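Local coordinates for protein elongation factor G (Thermus thermophilus, PDB 2DY1) that binds GTP and magnesium and probably acts as a GTPase that drives translocation during the elongation phase of protein synthesis, at residues A[464-472]-A[551-562]; A[493-504]-A[533-542]. All coordinates share one frame; numbering follows the deposited sequence.

Contact 1: A[464-472]-A[551-562]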
loop_
_atom_site.group_PDB
_atom_site.type_symbol
_atom_site.label_atom_id
_atom_site.label_comp_id
_atom_site.label_asym_id
_atom_site.label_seq_id
_atom_site.Cartn_x
_atom_site.Cartn_y
_atom_site.Cartn_z
ATOM N N ALA A 464 44.204 -9.633 -18.739
ATOM C CA ALA A 464 45.351 -10.039 -17.951
ATOM C C ALA A 464 45.264 -11.540 -17.705
ATOM O O ALA A 464 44.189 -12.130 -17.789
ATOM C CB ALA A 464 45.386 -9.276 -16.623
ATOM N N GLU A 465 46.398 -12.159 -17.417
ATOM C CA GLU A 465 46.401 -13.586 -17.152
ATOM C C GLU A 465 47.541 -13.947 -16.228
ATOM O O GLU A 465 48.533 -13.225 -16.113
ATOM C CB GLU A 465 46.475 -14.387 -18.457
ATOM C CG GLU A 465 47.812 -14.300 -19.174
ATOM C CD GLU A 465 47.816 -15.042 -20.498
ATOM O OE1 GLU A 465 48.927 -15.392 -20.956
ATOM O OE2 GLU A 465 46.725 -15.264 -21.078
ATOM N N GLY A 466 47.381 -15.066 -15.549
ATOM C CA GLY A 466 48.385 -15.483 -14.613
ATOM C C GLY A 466 48.037 -16.764 -13.917
ATOM O O GLY A 466 47.006 -17.397 -14.177
ATOM N N GLN A 467 48.891 -17.122 -12.976
ATOM C CA GLN A 467 48.750 -18.372 -12.276
ATOM C C GLN A 467 48.350 -18.304 -10.828
ATOM O O GLN A 467 48.748 -17.405 -10.091
ATOM C CB GLN A 467 50.075 -19.139 -12.387
ATOM C CG GLN A 467 50.094 -20.487 -11.715
ATOM C CD GLN A 467 51.484 -21.111 -11.739
ATOM O OE1 GLN A 467 52.483 -20.413 -11.564
ATOM N NE2 GLN A 467 51.552 -22.425 -11.946
ATOM N N GLY A 468 47.564 -19.298 -10.446
ATOM C CA GLY A 468 47.114 -19.446 -9.082
ATOM C C GLY A 468 47.542 -20.839 -8.679
ATOM O O GLY A 468 47.151 -21.832 -9.298
ATOM N N LYS A 469 48.364 -20.943 -7.644
ATOM C CA LYS A 469 48.793 -22.268 -7.248
ATOM C C LYS A 469 48.795 -22.483 -5.742
ATOM O O LYS A 469 49.207 -21.612 -4.976
ATOM C CB LYS A 469 50.179 -22.544 -7.825
ATOM C CG LYS A 469 50.622 -23.988 -7.718
ATOM C CD LYS A 469 51.861 -24.223 -8.582
ATOM C CE LYS A 469 52.215 -25.688 -8.657
ATOM N NZ LYS A 469 53.267 -25.917 -9.695
ATOM N N TYR A 470 48.326 -23.654 -5.335
ATOM C CA TYR A 470 48.260 -24.015 -3.921
ATOM C C TYR A 470 48.854 -25.401 -3.680
ATOM O O TYR A 470 48.364 -26.388 -4.225
ATOM C CB TYR A 470 46.804 -24.020 -3.458
ATOM C CG TYR A 470 46.611 -24.218 -1.971
ATOM C CD1 TYR A 470 46.996 -23.234 -1.064
ATOM C CD2 TYR A 470 46.013 -25.369 -1.476
ATOM C CE1 TYR A 470 46.781 -23.393 0.306
ATOM C CE2 TYR A 470 45.794 -25.539 -0.101
ATOM C CZ TYR A 470 46.180 -24.546 0.777
ATOM O OH TYR A 470 45.970 -24.694 2.129
ATOM N N LYS A 471 49.901 -25.478 -2.862
ATOM C CA LYS A 471 50.511 -26.767 -2.542
ATOM C C LYS A 471 51.045 -26.801 -1.111
ATOM O O LYS A 471 51.975 -26.072 -0.762
ATOM C CB LYS A 471 51.631 -27.114 -3.536
ATOM C CG LYS A 471 52.733 -26.076 -3.686
ATOM C CD LYS A 471 53.983 -26.678 -4.346
ATOM C CE LYS A 471 53.679 -27.340 -5.690
ATOM N NZ LYS A 471 54.900 -27.888 -6.367
ATOM N N LYS A 472 50.438 -27.652 -0.289
ATOM C CA LYS A 472 50.820 -27.809 1.113
ATOM C C LYS A 472 50.483 -29.219 1.582
ATOM O O LYS A 472 49.679 -29.909 0.959
ATOM C CB LYS A 472 50.076 -26.791 1.985
ATOM C CG LYS A 472 50.528 -25.356 1.778
ATOM C CD LYS A 472 49.612 -24.358 2.469
ATOM C CE LYS A 472 50.077 -22.933 2.190
ATOM N NZ LYS A 472 49.099 -21.905 2.648
ATOM N N ALA A 551 41.801 -27.714 -3.007
ATOM C CA ALA A 551 43.064 -27.228 -3.553
ATOM C C ALA A 551 42.798 -26.434 -4.825
ATOM O O ALA A 551 43.431 -25.393 -5.054
ATOM C CB ALA A 551 43.982 -28.398 -3.858
ATOM N N PHE A 552 41.868 -26.913 -5.636
ATOM C CA PHE A 552 41.560 -26.194 -6.869
ATOM C C PHE A 552 40.712 -24.939 -6.632
ATOM O O PHE A 552 40.861 -23.966 -7.358
ATOM C CB PHE A 552 40.910 -27.125 -7.909
ATOM C CG PHE A 552 41.916 -27.803 -8.809
ATOM C CD1 PHE A 552 42.232 -29.151 -8.644
ATOM C CD2 PHE A 552 42.625 -27.056 -9.753
ATOM C CE1 PHE A 552 43.247 -29.743 -9.406
ATOM C CE2 PHE A 552 43.641 -27.633 -10.515
ATOM C CZ PHE A 552 43.952 -28.985 -10.341
ATOM N N GLN A 553 39.852 -24.940 -5.610
ATOM C CA GLN A 553 39.049 -23.749 -5.312
ATOM C C GLN A 553 40.006 -22.659 -4.866
ATOM O O GLN A 553 39.880 -21.506 -5.269
ATOM C CB GLN A 553 38.047 -24.010 -4.177
ATOM C CG GLN A 553 37.010 -25.077 -4.457
ATOM C CD GLN A 553 35.982 -25.207 -3.331
ATOM O OE1 GLN A 553 35.402 -26.275 -3.129
ATOM N NE2 GLN A 553 35.743 -24.114 -2.608
ATOM N N ILE A 554 40.968 -23.026 -4.015
ATOM C CA ILE A 554 41.938 -22.053 -3.536
ATOM C C ILE A 554 42.837 -21.557 -4.664
ATOM O O ILE A 554 43.075 -20.359 -4.796
ATOM C CB ILE A 554 42.837 -22.646 -2.411
ATOM C CG1 ILE A 554 41.973 -23.091 -1.229
ATOM C CG2 ILE A 554 43.865 -21.610 -1.981
ATOM C CD1 ILE A 554 42.764 -23.767 -0.121
ATOM N N ALA A 555 43.367 -22.483 -5.463
ATOM C CA ALA A 555 44.238 -22.092 -6.563
ATOM C C ALA A 555 43.493 -21.135 -7.496
ATOM O O ALA A 555 44.053 -20.140 -7.957
ATOM C CB ALA A 555 44.705 -23.333 -7.322
ATOM N N ALA A 556 42.222 -21.436 -7.752
ATOM C CA ALA A 556 41.404 -20.600 -8.630
ATOM C C ALA A 556 41.183 -19.213 -8.010
ATOM O O ALA A 556 41.282 -18.191 -8.696
ATOM C CB ALA A 556 40.063 -21.299 -8.913
ATOM N N SER A 557 40.928 -19.180 -6.701
ATOM C CA SER A 557 40.723 -17.908 -6.000
ATOM C C SER A 557 41.997 -17.074 -6.034
ATOM O O SER A 557 41.961 -15.870 -6.311
ATOM C CB SER A 557 40.290 -18.169 -4.551
ATOM O OG SER A 557 40.217 -16.949 -3.829
ATOM N N LEU A 558 43.136 -17.718 -5.763
ATOM C CA LEU A 558 44.427 -17.038 -5.794
ATOM C C LEU A 558 44.679 -16.481 -7.175
ATOM O O LEU A 558 45.170 -15.358 -7.324
ATOM C CB LEU A 558 45.549 -18.013 -5.415
ATOM C CG LEU A 558 45.624 -18.457 -3.950
ATOM C CD1 LEU A 558 46.777 -19.443 -3.770
ATOM C CD2 LEU A 558 45.828 -17.235 -3.057
ATOM N N ALA A 559 44.334 -17.267 -8.195
ATOM C CA ALA A 559 44.519 -16.827 -9.566
ATOM C C ALA A 559 43.644 -15.606 -9.826
ATOM O O ALA A 559 44.100 -14.628 -10.409
ATOM C CB ALA A 559 44.176 -17.966 -10.547
ATOM N N PHE A 560 42.389 -15.650 -9.386
ATOM C CA PHE A 560 41.513 -14.507 -9.609
ATOM C C PHE A 560 42.057 -13.225 -8.965
ATOM O O PHE A 560 42.122 -12.172 -9.604
ATOM C CB PHE A 560 40.098 -14.797 -9.092
ATOM C CG PHE A 560 39.127 -13.691 -9.385
ATOM C CD1 PHE A 560 38.985 -12.619 -8.504
ATOM C CD2 PHE A 560 38.413 -13.678 -10.580
ATOM C CE1 PHE A 560 38.144 -11.535 -8.814
ATOM C CE2 PHE A 560 37.571 -12.598 -10.903
ATOM C CZ PHE A 560 37.443 -11.530 -10.016
ATOM N N LYS A 561 42.455 -13.311 -7.702
ATOM C CA LYS A 561 42.984 -12.134 -7.009
ATOM C C LYS A 561 44.207 -11.541 -7.705
ATOM O O LYS A 561 44.297 -10.326 -7.903
ATOM C CB LYS A 561 43.350 -12.494 -5.569
ATOM C CG LYS A 561 42.212 -13.081 -4.753
ATOM C CD LYS A 561 41.092 -12.076 -4.517
ATOM C CE LYS A 561 40.057 -12.633 -3.540
ATOM N NZ LYS A 561 38.950 -11.673 -3.263
ATOM N N LYS A 562 45.154 -12.398 -8.080
ATOM C CA LYS A 562 46.363 -11.937 -8.755
ATOM C C LYS A 562 46.054 -11.301 -10.102
ATOM O O LYS A 562 46.509 -10.201 -10.408
ATOM C CB LYS A 562 47.319 -13.118 -8.966
ATOM C CG LYS A 562 48.562 -12.770 -9.774
ATOM C CD LYS A 562 49.395 -14.012 -10.105
ATOM C CE LYS A 562 49.753 -14.814 -8.850
ATOM N NZ LYS A 562 50.654 -15.985 -9.142
#

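Contact 2: A[493-504]-A[533-542]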
loop_
_atom_site.group_PDB
_atom_site.type_symbol
_atom_site.label_atom_id
_atom_site.label_comp_id
_atom_site.label_asym_id
_atom_site.label_seq_id
_atom_site.Cartn_x
_atom_site.Cartn_y
_atom_site.Cartn_z
ATOM N N TYR A 493 29.074 -11.869 -17.126
ATOM C CA TYR A 493 29.935 -12.928 -16.627
ATOM C C TYR A 493 29.926 -14.142 -17.541
ATOM O O TYR A 493 28.897 -14.511 -18.110
ATOM C CB TYR A 493 29.501 -13.356 -15.218
ATOM C CG TYR A 493 30.160 -14.629 -14.728
ATOM C CD1 TYR A 493 29.560 -15.868 -14.934
ATOM C CD2 TYR A 493 31.402 -14.592 -14.091
ATOM C CE1 TYR A 493 30.183 -17.049 -14.518
ATOM C CE2 TYR A 493 32.035 -15.766 -13.672
ATOM C CZ TYR A 493 31.421 -16.986 -13.889
ATOM O OH TYR A 493 32.046 -18.147 -13.491
ATOM N N GLY A 494 31.091 -14.768 -17.662
ATOM C CA GLY A 494 31.217 -15.957 -18.470
ATOM C C GLY A 494 32.402 -16.757 -17.966
ATOM O O GLY A 494 33.403 -16.181 -17.557
ATOM N N PHE A 495 32.270 -18.077 -17.965
ATOM C CA PHE A 495 33.359 -18.955 -17.555
ATOM C C PHE A 495 33.626 -19.867 -18.741
ATOM O O PHE A 495 32.703 -20.492 -19.274
ATOM C CB PHE A 495 32.969 -19.810 -16.349
ATOM C CG PHE A 495 34.026 -20.792 -15.943
ATOM C CD1 PHE A 495 35.089 -20.394 -15.142
ATOM C CD2 PHE A 495 33.978 -22.109 -16.395
ATOM C CE1 PHE A 495 36.094 -21.302 -14.796
ATOM C CE2 PHE A 495 34.977 -23.018 -16.055
ATOM C CZ PHE A 495 36.036 -22.608 -15.252
ATOM N N GLU A 496 34.887 -19.935 -19.159
ATOM C CA GLU A 496 35.273 -20.783 -20.284
ATOM C C GLU A 496 36.306 -21.820 -19.888
ATOM O O GLU A 496 37.357 -21.473 -19.368
ATOM C CB GLU A 496 35.881 -19.943 -21.419
ATOM C CG GLU A 496 34.891 -19.260 -22.333
ATOM C CD GLU A 496 35.593 -18.437 -23.399
ATOM O OE1 GLU A 496 36.723 -18.812 -23.800
ATOM O OE2 GLU A 496 35.013 -17.429 -23.839
ATOM N N TRP A 497 36.006 -23.088 -20.126
ATOM C CA TRP A 497 36.968 -24.147 -19.861
ATOM C C TRP A 497 37.739 -24.329 -21.166
ATOM O O TRP A 497 37.172 -24.750 -22.182
ATOM C CB TRP A 497 36.246 -25.437 -19.533
ATOM C CG TRP A 497 37.109 -26.568 -19.124
ATOM C CD1 TRP A 497 37.283 -27.745 -19.793
ATOM C CD2 TRP A 497 37.793 -26.708 -17.877
ATOM N NE1 TRP A 497 38.019 -28.618 -19.034
ATOM C CE2 TRP A 497 38.346 -28.007 -17.850
ATOM C CE3 TRP A 497 37.987 -25.862 -16.773
ATOM C CZ2 TRP A 497 39.076 -28.489 -16.757
ATOM C CZ3 TRP A 497 38.712 -26.337 -15.686
ATOM C CH2 TRP A 497 39.246 -27.641 -15.685
ATOM N N ARG A 498 39.025 -23.998 -21.154
ATOM C CA ARG A 498 39.847 -24.151 -22.348
ATOM C C ARG A 498 41.052 -25.029 -22.051
ATOM O O ARG A 498 42.102 -24.899 -22.664
ATOM C CB ARG A 498 40.299 -22.776 -22.868
ATOM C CG ARG A 498 39.150 -21.926 -23.415
ATOM C CD ARG A 498 38.591 -22.526 -24.710
ATOM N NE ARG A 498 37.502 -21.724 -25.257
ATOM C CZ ARG A 498 36.225 -21.819 -24.890
ATOM N NH1 ARG A 498 35.838 -22.695 -23.956
ATOM N NH2 ARG A 498 35.324 -21.035 -25.466
ATOM N N ILE A 499 40.883 -25.942 -21.097
ATOM C CA ILE A 499 41.947 -26.863 -20.738
ATOM C C ILE A 499 42.132 -27.859 -21.869
ATOM O O ILE A 499 41.147 -28.362 -22.417
ATOM C CB ILE A 499 41.587 -27.606 -19.416
ATOM C CG1 ILE A 499 41.787 -26.658 -18.226
ATOM C CG2 ILE A 499 42.448 -28.866 -19.237
ATOM C CD1 ILE A 499 43.226 -26.223 -18.008
ATOM N N THR A 500 43.387 -28.115 -22.231
ATOM C CA THR A 500 43.700 -29.061 -23.288
ATOM C C THR A 500 44.621 -30.168 -22.775
ATOM O O THR A 500 45.261 -30.029 -21.725
ATOM C CB THR A 500 44.397 -28.361 -24.478
ATOM O OG1 THR A 500 45.684 -27.886 -24.062
ATOM C CG2 THR A 500 43.553 -27.186 -24.977
ATOM N N GLY A 501 44.657 -31.278 -23.503
ATOM C CA GLY A 501 45.533 -32.379 -23.141
ATOM C C GLY A 501 45.199 -33.051 -21.829
ATOM O O GLY A 501 45.989 -33.842 -21.316
ATOM N N GLY A 502 44.031 -32.726 -21.276
ATOM C CA GLY A 502 43.624 -33.309 -20.008
ATOM C C GLY A 502 44.547 -32.945 -18.853
ATOM O O GLY A 502 44.624 -33.697 -17.860
ATOM N N VAL A 503 45.231 -31.804 -18.948
ATOM C CA VAL A 503 46.164 -31.407 -17.887
ATOM C C VAL A 503 45.451 -31.170 -16.561
ATOM O O VAL A 503 46.083 -31.229 -15.507
ATOM C CB VAL A 503 47.046 -30.193 -18.287
ATOM C CG1 VAL A 503 47.970 -30.608 -19.462
ATOM C CG2 VAL A 503 46.193 -28.998 -18.691
ATOM N N ILE A 504 44.161 -30.850 -16.618
ATOM C CA ILE A 504 43.330 -30.762 -15.402
ATOM C C ILE A 504 42.097 -31.572 -15.788
ATOM O O ILE A 504 41.467 -31.317 -16.826
ATOM C CB ILE A 504 42.829 -29.331 -15.005
ATOM C CG1 ILE A 504 43.986 -28.423 -14.583
ATOM C CG2 ILE A 504 41.854 -29.472 -13.793
ATOM C CD1 ILE A 504 43.583 -26.953 -14.363
ATOM N N PHE A 533 33.218 -9.614 -16.402
ATOM C CA PHE A 533 34.450 -10.274 -16.838
ATOM C C PHE A 533 34.194 -11.686 -17.307
ATOM O O PHE A 533 33.251 -12.345 -16.860
ATOM C CB PHE A 533 35.495 -10.331 -15.716
ATOM C CG PHE A 533 35.096 -11.178 -14.546
ATOM C CD1 PHE A 533 34.451 -10.616 -13.443
ATOM C CD2 PHE A 533 35.353 -12.550 -14.539
ATOM C CE1 PHE A 533 34.073 -11.403 -12.356
ATOM C CE2 PHE A 533 34.976 -13.344 -13.459
ATOM C CZ PHE A 533 34.334 -12.770 -12.359
ATOM N N LYS A 534 35.056 -12.139 -18.210
ATOM C CA LYS A 534 34.999 -13.494 -18.720
ATOM C C LYS A 534 36.226 -14.132 -18.090
ATOM O O LYS A 534 37.308 -13.538 -18.100
ATOM C CB LYS A 534 35.116 -13.511 -20.247
ATOM C CG LYS A 534 35.063 -14.910 -20.848
ATOM C CD LYS A 534 35.212 -14.877 -22.370
ATOM C CE LYS A 534 34.081 -14.100 -23.033
ATOM N NZ LYS A 534 34.183 -14.124 -24.521
ATOM N N ALA A 535 36.042 -15.313 -17.502
ATOM C CA ALA A 535 37.131 -16.040 -16.870
ATOM C C ALA A 535 37.424 -17.260 -17.739
ATOM O O ALA A 535 36.552 -18.102 -17.965
ATOM C CB ALA A 535 36.726 -16.479 -15.456
ATOM N N ILE A 536 38.660 -17.346 -18.215
ATOM C CA ILE A 536 39.102 -18.440 -19.065
ATOM C C ILE A 536 40.191 -19.249 -18.352
ATOM O O ILE A 536 41.246 -18.707 -18.002
ATOM C CB ILE A 536 39.680 -17.880 -20.388
ATOM C CG1 ILE A 536 38.622 -17.020 -21.097
ATOM C CG2 ILE A 536 40.112 -19.027 -21.290
ATOM C CD1 ILE A 536 39.143 -16.303 -22.342
ATOM N N VAL A 537 39.926 -20.538 -18.118
ATOM C CA VAL A 537 40.921 -21.410 -17.486
ATOM C C VAL A 537 41.552 -22.130 -18.666
ATOM O O VAL A 537 40.896 -22.927 -19.351
ATOM C CB VAL A 537 40.255 -22.375 -16.496
ATOM C CG1 VAL A 537 41.286 -23.424 -15.990
ATOM C CG2 VAL A 537 39.707 -21.564 -15.324
ATOM N N TYR A 538 42.830 -21.838 -18.901
ATOM C CA TYR A 538 43.505 -22.342 -20.087
ATOM C C TYR A 538 44.695 -23.259 -19.929
ATOM O O TYR A 538 45.213 -23.767 -20.919
ATOM C CB TYR A 538 43.915 -21.153 -20.951
ATOM C CG TYR A 538 44.963 -20.247 -20.332
ATOM C CD1 TYR A 538 44.609 -19.204 -19.463
ATOM C CD2 TYR A 538 46.315 -20.429 -20.624
ATOM C CE1 TYR A 538 45.590 -18.376 -18.914
ATOM C CE2 TYR A 538 47.291 -19.613 -20.082
ATOM C CZ TYR A 538 46.926 -18.588 -19.228
ATOM O OH TYR A 538 47.903 -17.782 -18.697
ATOM N N ASN A 539 45.152 -23.457 -18.699
ATOM C CA ASN A 539 46.281 -24.346 -18.475
ATOM C C ASN A 539 46.282 -24.645 -16.975
ATOM O O ASN A 539 45.506 -24.056 -16.210
ATOM C CB ASN A 539 47.590 -23.658 -18.914
ATOM C CG ASN A 539 48.776 -24.621 -19.015
ATOM O OD1 ASN A 539 49.937 -24.188 -19.091
ATOM N ND2 ASN A 539 48.493 -25.912 -19.037
ATOM N N GLY A 540 47.130 -25.574 -16.562
ATOM C CA GLY A 540 47.196 -25.929 -15.155
ATOM C C GLY A 540 47.764 -27.326 -15.052
ATOM O O GLY A 540 48.289 -27.877 -16.028
ATOM N N SER A 541 47.676 -27.919 -13.873
ATOM C CA SER A 541 48.180 -29.269 -13.712
ATOM C C SER A 541 47.591 -29.829 -12.434
ATOM O O SER A 541 47.035 -29.080 -11.620
ATOM C CB SER A 541 49.718 -29.276 -13.653
ATOM O OG SER A 541 50.242 -28.601 -12.510
ATOM N N TYR A 542 47.694 -31.140 -12.271
ATOM C CA TYR A 542 47.171 -31.789 -11.079
ATOM C C TYR A 542 47.993 -33.021 -10.751
ATOM O O TYR A 542 48.787 -33.488 -11.565
ATOM C CB TYR A 542 45.712 -32.202 -11.280
ATOM C CG TYR A 542 45.526 -33.513 -12.005
ATOM C CD1 TYR A 542 45.749 -33.615 -13.380
ATOM C CD2 TYR A 542 45.160 -34.663 -11.313
ATOM C CE1 TYR A 542 45.617 -34.832 -14.045
ATOM C CE2 TYR A 542 45.028 -35.877 -11.960
ATOM C CZ TYR A 542 45.262 -35.955 -13.327
ATOM O OH TYR A 542 45.172 -37.163 -13.958
HETATM O O HOH W 1 44.038 -23.273 -23.554
HETATM O O HOH W 2 45.586 -26.456 -21.130
HETATM O O HOH W 3 48.499 -32.424 -14.791
#

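Contact 1: A[464-472]-A[551-562]
Gly468 is where strand 464-472 sits hard against helix 551-562, its CA just 3.7 Å from the CA of Ala559. A CB on this glycine would collide with Ala555 O and Ala559 N, so the bare CA is what lets the two backbones approach. Gly468 CA makes a CA-H...O contact of 3.3 Å with Ala555 O. Two methyl groups fill in around the glycine: Ala559 CB lies 3.6 Å from Gly468 CA, and Ala555 CB lies 3.5 Å from Gly468 O. In domain IV, which belongs to the S5-like fold, this is an edge strand of a mixed four-stranded sheet, and the helix packs against it, running roughly antiparallel, with 145° between the two short axes. Two residues on, Tyr470 has CG anti to its own nitrogen (chi1 -173°), which lays the ring over Ile554. Ile554 CD1 stands above one face, 3.7 Å from the Tyr470 ring centroid, in a CH-pi contact, while Ile554 CG2 reaches Tyr470 CD1.

The packing is looser toward solvent, where Leu558 and Lys562 are exposed. Leu558 brings its CD1 methyl 3.5 Å from Lys469 O. Lys562 runs out extended and bends at chi3 (-54°), bringing NZ 2.6 Å from Gln467 O in the one hydrogen bond between the segments. Gln467 starts away from the helix at CB, and its NE2 is hydrogen-bonded to Asp482 on strand 477-489.

Contact 2: A[493-504]-A[533-542]
Past Arg498 and Tyr538 the two parallel strands part, and water takes over the pairing. One water donates to both carbonyls, 2.7 Å from Arg498 O and 2.9 Å from Tyr538 O; a second links Thr500 N to Tyr538 O, and a third joins Val503 O to Tyr542 N. Before that point the pairing is direct. Glu496 is gripped at both backbone ends, its N 2.7 Å from Ala535 O, while Val537 N bonds to the carbonyl with a C=O...N angle of 178° at Glu496 O.

On one face of the sheet Val537 spreads its methyls between two aromatics: CG2 lies 3.7 Å from Phe495 CE1, and CG1 lies 3.9 Å from Trp497 CZ3. At the start of the pairing, Tyr493 turns an edge toward the face of Phe533 in an offset edge-to-face pair, planes at 90°. The other face carries charge. Glu496 OE2 forms a weak salt bridge with Lys534 NZ at 3.5 Å, and OE1 stands over one face of the Arg498 guanidinium, an attraction of charges alone, while Arg498 NH1 bonds to Trp497 O. With an alanine in place of Glu496, Lys534 and Arg498 would probably be left without the negative charge that sits between them.

These are the two strands of a beta-alpha-beta unit: its helix 509-520 covers Phe495 and Trp497, and along its other edge strand 533-541 bonds to strand 477-489.

In the fold
Coming from the N terminus, the chain lays down 464-472, half of contact 1, and turns back through strand 477-489, which bonds to it. Segment 493-504 follows, then helix 509-520, after which strand 533-541 returns to close contact 2. Helix 549-566 comes next and completes contact 1 on the first strand, so the shorter loop lies wholly within the longer one and the two do not cross. Contact 2 joins the edge strand 494-497 to the sheet, whereas contact 1 fixes the helix to the opposite edge strand. The pieces also meet directly: Phe560 packs on Phe533, and Phe552 on Ser541 and Tyr542, tying helix to sheet within domain IV.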